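PDB 6W1G: 2-oxoadipate dioxygenase/decarboxylase from Pseudomonas putida, which catalyses the iron(II)-dependent decarboxylation and hydroxylation of 2-oxoadipate to (R)-2-hydroxyglutarate, using dioxygen, in D-lysine catabolism. Local coordinates for residues E63-T77 against L121-L133. Sequence-based numbering, arbitrary orientation.
Sequences ERLDQERHGAIRVGT and LHVSPFRVFTSLL. With NI (nickel (II) ion), chain B.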
loop_
_atom_site.group_PDB
_atom_site.type_symbol
_atom_site.label_atom_id
_atom_site.label_comp_id
_atom_site.label_asym_id
_atom_site.label_seq_id
_atom_site.Cartn_x
_atom_site.Cartn_y
_atom_site.Cartn_z
ATOM N N GLU A 63 8.475 3.004 15.374
ATOM C CA GLU A 63 9.164 1.721 15.368
ATOM C C GLU A 63 8.994 0.938 14.076
ATOM O O GLU A 63 9.808 0.065 13.797
ATOM C CB GLU A 63 8.695 0.901 16.570
ATOM C CG GLU A 63 8.952 1.638 17.901
ATOM C CD GLU A 63 8.551 0.871 19.142
ATOM O OE1 GLU A 63 7.835 -0.144 19.029
ATOM O OE2 GLU A 63 8.958 1.299 20.243
ATOM N N ARG A 64 7.973 1.216 13.291
ATOM C CA ARG A 64 7.712 0.471 12.050
ATOM C C ARG A 64 8.220 1.211 10.816
ATOM O O ARG A 64 8.321 0.625 9.736
ATOM C CB ARG A 64 6.207 0.151 11.901
ATOM C CG ARG A 64 5.413 1.253 11.274
ATOM C CD ARG A 64 3.875 1.037 11.321
ATOM N NE ARG A 64 3.252 1.702 10.212
ATOM C CZ ARG A 64 1.981 1.606 9.849
ATOM N NH1 ARG A 64 1.104 1.030 10.625
ATOM N NH2 ARG A 64 1.598 2.074 8.675
ATOM N N LEU A 65 8.512 2.507 10.949
ATOM C CA LEU A 65 8.709 3.366 9.785
ATOM C C LEU A 65 9.883 2.926 8.916
ATOM O O LEU A 65 9.791 2.945 7.687
ATOM C CB LEU A 65 8.953 4.782 10.292
ATOM C CG LEU A 65 9.339 5.805 9.229
ATOM C CD1 LEU A 65 8.273 5.991 8.190
ATOM C CD2 LEU A 65 9.701 7.110 9.924
ATOM N N ASP A 66 11.019 2.590 9.524
ATOM C CA ASP A 66 12.226 2.390 8.746
ATOM C C ASP A 66 12.103 1.235 7.769
ATOM O O ASP A 66 12.693 1.286 6.689
ATOM C CB ASP A 66 13.422 2.140 9.640
ATOM C CG ASP A 66 14.682 1.924 8.840
ATOM O OD1 ASP A 66 15.050 2.850 8.088
ATOM O OD2 ASP A 66 15.268 0.830 8.928
ATOM N N GLN A 67 11.344 0.205 8.104
ATOM C CA GLN A 67 11.175 -0.951 7.231
ATOM C C GLN A 67 9.866 -0.948 6.459
ATOM O O GLN A 67 9.590 -1.907 5.740
ATOM C CB GLN A 67 11.355 -2.249 8.023
ATOM C CG GLN A 67 12.773 -2.385 8.603
ATOM C CD GLN A 67 13.808 -2.539 7.495
ATOM O OE1 GLN A 67 13.710 -3.449 6.677
ATOM N NE2 GLN A 67 14.776 -1.642 7.448
ATOM N N GLU A 68 9.064 0.076 6.600
ATOM C CA GLU A 68 7.721 0.101 6.044
ATOM C C GLU A 68 7.747 0.189 4.520
ATOM O O GLU A 68 8.343 1.106 3.947
ATOM C CB GLU A 68 6.930 1.257 6.645
ATOM C CG GLU A 68 5.557 1.403 6.020
ATOM C CD GLU A 68 4.555 2.163 6.869
ATOM O OE1 GLU A 68 4.879 2.607 8.009
ATOM O OE2 GLU A 68 3.406 2.335 6.354
ATOM N N ARG A 69 7.080 -0.760 3.865
ATOM C CA ARG A 69 7.064 -0.830 2.422
ATOM C C ARG A 69 5.741 -1.387 1.932
ATOM O O ARG A 69 4.981 -2.013 2.673
ATOM C CB ARG A 69 8.147 -1.783 1.884
ATOM C CG ARG A 69 9.566 -1.378 2.109
ATOM C CD ARG A 69 10.517 -2.528 1.880
ATOM N NE ARG A 69 10.553 -3.475 2.967
ATOM C CZ ARG A 69 11.440 -3.459 3.946
ATOM N NH1 ARG A 69 12.386 -2.504 3.997
ATOM N NH2 ARG A 69 11.288 -4.397 4.884
ATOM N N HIS A 70 5.487 -1.172 0.636
ATOM C CA HIS A 70 4.494 -1.967 -0.074
ATOM C C HIS A 70 5.116 -2.527 -1.349
ATOM O O HIS A 70 5.991 -1.899 -1.941
ATOM C CB HIS A 70 3.148 -1.285 -0.403
ATOM C CG HIS A 70 3.116 -0.339 -1.554
ATOM N ND1 HIS A 70 3.180 1.034 -1.401
ATOM C CD2 HIS A 70 2.945 -0.564 -2.880
ATOM C CE1 HIS A 70 3.081 1.602 -2.593
ATOM N NE2 HIS A 70 2.943 0.667 -3.507
ATOM N N GLY A 71 4.671 -3.695 -1.770
ATOM C CA GLY A 71 4.982 -4.204 -3.085
ATOM C C GLY A 71 3.759 -4.157 -3.963
ATOM O O GLY A 71 2.634 -4.020 -3.481
ATOM N N ALA A 72 3.987 -4.266 -5.269
ATOM C CA ALA A 72 2.916 -4.352 -6.241
ATOM C C ALA A 72 3.276 -5.445 -7.237
ATOM O O ALA A 72 4.416 -5.489 -7.724
ATOM C CB ALA A 72 2.771 -3.022 -6.991
ATOM N N ILE A 73 2.309 -6.313 -7.521
ATOM C CA ILE A 73 2.440 -7.426 -8.432
ATOM C C ILE A 73 1.166 -7.552 -9.246
ATOM O O ILE A 73 0.101 -7.022 -8.896
ATOM C CB ILE A 73 2.675 -8.749 -7.679
ATOM C CG1 ILE A 73 1.506 -9.094 -6.734
ATOM C CG2 ILE A 73 3.991 -8.682 -6.967
ATOM C CD1 ILE A 73 1.545 -10.477 -6.100
ATOM N N ARG A 74 1.270 -8.342 -10.308
ATOM C CA ARG A 74 0.158 -8.647 -11.209
ATOM C C ARG A 74 0.133 -10.138 -11.457
ATOM O O ARG A 74 1.181 -10.722 -11.728
ATOM C CB ARG A 74 0.379 -7.942 -12.545
ATOM C CG ARG A 74 0.524 -6.441 -12.386
ATOM C CD ARG A 74 1.228 -5.827 -13.589
ATOM N NE ARG A 74 1.184 -4.378 -13.556
ATOM C CZ ARG A 74 1.867 -3.598 -14.377
ATOM N NH1 ARG A 74 2.653 -4.143 -15.296
ATOM N NH2 ARG A 74 1.766 -2.288 -14.272
ATOM N N VAL A 75 -1.047 -10.744 -11.360
ATOM C CA VAL A 75 -1.230 -12.149 -11.674
ATOM C C VAL A 75 -2.195 -12.255 -12.846
ATOM O O VAL A 75 -2.890 -11.294 -13.214
ATOM C CB VAL A 75 -1.699 -12.988 -10.465
ATOM C CG1 VAL A 75 -0.646 -13.004 -9.420
ATOM C CG2 VAL A 75 -3.022 -12.482 -9.912
ATOM N N GLY A 76 -2.239 -13.439 -13.453
ATOM C CA GLY A 76 -2.933 -13.610 -14.698
ATOM C C GLY A 76 -4.181 -14.453 -14.675
ATOM O O GLY A 76 -4.919 -14.441 -15.656
ATOM N N THR A 77 -4.406 -15.236 -13.626
ATOM C CA THR A 77 -5.544 -16.139 -13.598
ATOM C C THR A 77 -6.186 -16.135 -12.221
ATOM O O THR A 77 -5.558 -15.794 -11.207
ATOM C CB THR A 77 -5.164 -17.606 -13.906
ATOM O OG1 THR A 77 -4.480 -18.146 -12.769
ATOM C CG2 THR A 77 -4.346 -17.739 -15.174
ATOM N N LEU A 121 0.013 -4.405 12.476
ATOM C CA LEU A 121 0.613 -3.424 11.587
ATOM C C LEU A 121 1.871 -2.849 12.206
ATOM O O LEU A 121 2.816 -2.497 11.496
ATOM C CB LEU A 121 -0.416 -2.350 11.272
ATOM C CG LEU A 121 -1.573 -2.828 10.429
ATOM C CD1 LEU A 121 -2.804 -1.955 10.513
ATOM C CD2 LEU A 121 -1.133 -2.937 8.976
ATOM N N HIS A 122 1.885 -2.722 13.522
ATOM C CA HIS A 122 3.051 -2.218 14.212
ATOM C C HIS A 122 4.236 -3.119 14.019
ATOM O O HIS A 122 5.363 -2.654 13.848
ATOM C CB HIS A 122 2.692 -2.063 15.677
ATOM C CG HIS A 122 3.800 -1.567 16.525
ATOM N ND1 HIS A 122 4.135 -0.235 16.592
ATOM C CD2 HIS A 122 4.687 -2.232 17.298
ATOM C CE1 HIS A 122 5.139 -0.087 17.427
ATOM N NE2 HIS A 122 5.529 -1.276 17.834
ATOM N N VAL A 123 4.020 -4.428 14.123
ATOM C CA VAL A 123 5.095 -5.397 13.903
ATOM C C VAL A 123 5.558 -5.359 12.438
ATOM O O VAL A 123 6.768 -5.368 12.161
ATOM C CB VAL A 123 4.676 -6.803 14.328
ATOM C CG1 VAL A 123 5.792 -7.826 13.984
ATOM C CG2 VAL A 123 4.346 -6.813 15.804
ATOM N N SER A 124 4.630 -5.285 11.502
ATOM C CA SER A 124 4.970 -5.080 10.099
ATOM C C SER A 124 3.779 -4.556 9.338
ATOM O O SER A 124 2.749 -5.263 9.253
ATOM C CB SER A 124 5.439 -6.351 9.406
ATOM O OG SER A 124 5.654 -6.079 8.017
ATOM N N PRO A 125 3.892 -3.390 8.694
ATOM C CA PRO A 125 2.789 -2.867 7.901
ATOM C C PRO A 125 2.914 -3.212 6.422
ATOM O O PRO A 125 2.264 -2.591 5.569
ATOM C CB PRO A 125 2.919 -1.359 8.093
ATOM C CG PRO A 125 4.391 -1.178 8.122
ATOM C CD PRO A 125 4.940 -2.361 8.913
ATOM N N PHE A 126 3.713 -4.223 6.099
ATOM C CA PHE A 126 3.892 -4.612 4.698
ATOM C C PHE A 126 2.566 -4.910 4.038
ATOM O O PHE A 126 1.730 -5.633 4.595
ATOM C CB PHE A 126 4.807 -5.830 4.632
ATOM C CG PHE A 126 5.188 -6.251 3.271
ATOM C CD1 PHE A 126 5.898 -5.397 2.442
ATOM C CD2 PHE A 126 4.886 -7.522 2.814
ATOM C CE1 PHE A 126 6.294 -5.807 1.168
ATOM C CE2 PHE A 126 5.298 -7.946 1.572
ATOM C CZ PHE A 126 6.002 -7.081 0.744
ATOM N N ARG A 127 2.411 -4.422 2.819
ATOM C CA ARG A 127 1.226 -4.706 1.999
ATOM C C ARG A 127 1.689 -5.093 0.609
ATOM O O ARG A 127 2.741 -4.646 0.171
ATOM C CB ARG A 127 0.251 -3.533 1.757
ATOM C CG ARG A 127 0.004 -2.593 2.857
ATOM C CD ARG A 127 0.823 -1.337 2.670
ATOM N NE ARG A 127 0.563 -0.462 3.746
ATOM C CZ ARG A 127 1.470 0.354 4.304
ATOM N NH1 ARG A 127 1.174 1.104 5.321
ATOM N NH2 ARG A 127 2.711 0.419 3.814
ATOM N N VAL A 128 0.877 -5.915 -0.071
ATOM C CA VAL A 128 1.128 -6.238 -1.459
ATOM C C VAL A 128 -0.119 -5.919 -2.264
ATOM O O VAL A 128 -1.149 -6.610 -2.137
ATOM C CB VAL A 128 1.610 -7.652 -1.713
ATOM C CG1 VAL A 128 1.808 -7.857 -3.235
ATOM C CG2 VAL A 128 2.897 -7.911 -0.972
ATOM N N PHE A 129 -0.039 -4.860 -3.075
ATOM C CA PHE A 129 -1.096 -4.484 -4.008
ATOM C C PHE A 129 -1.055 -5.470 -5.164
ATOM O O PHE A 129 -0.010 -5.618 -5.808
ATOM C CB PHE A 129 -0.833 -3.071 -4.511
ATOM C CG PHE A 129 -1.956 -2.476 -5.306
ATOM C CD1 PHE A 129 -2.019 -2.593 -6.683
ATOM C CD2 PHE A 129 -2.989 -1.822 -4.665
ATOM C CE1 PHE A 129 -3.064 -2.029 -7.380
ATOM C CE2 PHE A 129 -4.036 -1.259 -5.384
ATOM C CZ PHE A 129 -4.068 -1.370 -6.723
ATOM N N THR A 130 -2.136 -6.217 -5.354
ATOM C CA THR A 130 -2.178 -7.368 -6.238
ATOM C C THR A 130 -3.259 -7.154 -7.282
ATOM O O THR A 130 -4.452 -7.071 -6.961
ATOM C CB THR A 130 -2.448 -8.618 -5.437
ATOM O OG1 THR A 130 -1.438 -8.770 -4.443
ATOM C CG2 THR A 130 -2.455 -9.868 -6.310
ATOM N N SER A 131 -2.843 -7.104 -8.553
ATOM C CA SER A 131 -3.779 -6.919 -9.658
ATOM C C SER A 131 -3.995 -8.225 -10.388
ATOM O O SER A 131 -3.058 -9.007 -10.561
ATOM C CB SER A 131 -3.226 -5.883 -10.630
ATOM O OG SER A 131 -3.003 -4.627 -10.026
ATOM N N LEU A 132 -5.232 -8.428 -10.815
ATOM C CA LEU A 132 -5.576 -9.537 -11.676
ATOM C C LEU A 132 -5.909 -8.995 -13.063
ATOM O O LEU A 132 -6.791 -8.143 -13.216
ATOM C CB LEU A 132 -6.776 -10.270 -11.084
ATOM C CG LEU A 132 -7.360 -11.327 -11.994
ATOM C CD1 LEU A 132 -6.412 -12.470 -12.339
ATOM C CD2 LEU A 132 -8.631 -11.906 -11.359
ATOM N N LEU A 133 -5.168 -9.477 -14.061
ATOM C CA LEU A 133 -5.410 -9.133 -15.449
ATOM C C LEU A 133 -6.769 -9.666 -15.889
ATOM O O LEU A 133 -7.140 -10.797 -15.570
ATOM C CB LEU A 133 -4.311 -9.774 -16.293
ATOM C CG LEU A 133 -4.273 -9.444 -17.785
ATOM C CD1 LEU A 133 -3.808 -8.026 -17.999
ATOM C CD2 LEU A 133 -3.348 -10.448 -18.496
HETATM NI NI NI B . 2.452 1.300 -5.452
HETATM O O HOH W 1 8.053 -2.707 14.087
HETATM O O HOH W 2 -1.467 -3.267 -11.789
HETATM O O HOH W 3 0.881 -0.113 -5.872
HETATM O O HOH W 4 0.826 2.277 -4.701
HETATM O O HOH W 5 1.378 2.286 -7.206
#
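Six backbone hydrogen bonds zip strand 69-75 to strand 127-133 in parallel, with His70 level with Arg127 and Val75 with Leu132. Gly71, Ile73 and Val75 each donate and accept, so their N-H and C=O groups both face strand 127-133; Phe129 N to Gly71 O, at 2.8 Å, is among the shortest of the bonds. CA-H...O contacts, such as His70 CA to Arg127 O, fill in between them.

At the N-terminal ends of the strands, charged groups take over. Arg64 grips Glu68 side-on, NE to OE1 and NH2 to OE2, while Arg127 NH1 reaches the same OE2 at 2.8 Å and 163°, on the anti side of the Glu68 carboxylate and tilted out of its plane. Arg64 NH2 lies 3.5 Å from Arg127 NH1; the shared Glu68 carboxylate and Glu397, a second partner of each arginine, probably balance the two positive charges. Glu68 OE1 also pairs with Arg230. Arg127 bends at chi2 (100°) to bring its guanidinium to Glu68. Pro125 packs against Arg64 and Glu68: CB sits over the centre of the Arg64 guanidinium face, 3.6 Å from Arg64 CZ, and CG packs on Glu68 CG at 3.5 Å. Farther out, His122 NE2 makes a weak bond to Glu63 OE1.

Apolar packing lines the sheet face of Ile73 and Val75. Ile73 CG1, held between its backbone N and carbonyl carbon (chi1 61°), lies 3.7 Å from Val128 CG1 and runs alongside Thr130.

The other face carries two active-site residues, His70 and Arg74, which both bind 2-oxoadipate. His70 NE2 binds nickel, which occupies the iron(II) site, at 2.1 Å. His70 ND1 is hydrogen-bonded to Glu296, and Arg74 pairs with Asp215. Two inner, parallel neighbours of a mixed sheet thus contribute His70 to the two-histidine, one-glutamate metal site of this glyoxalase-clan (VOC-like) enzyme, completed by His226 of strand 226-229, Glu294 of strand 288-298 and three waters.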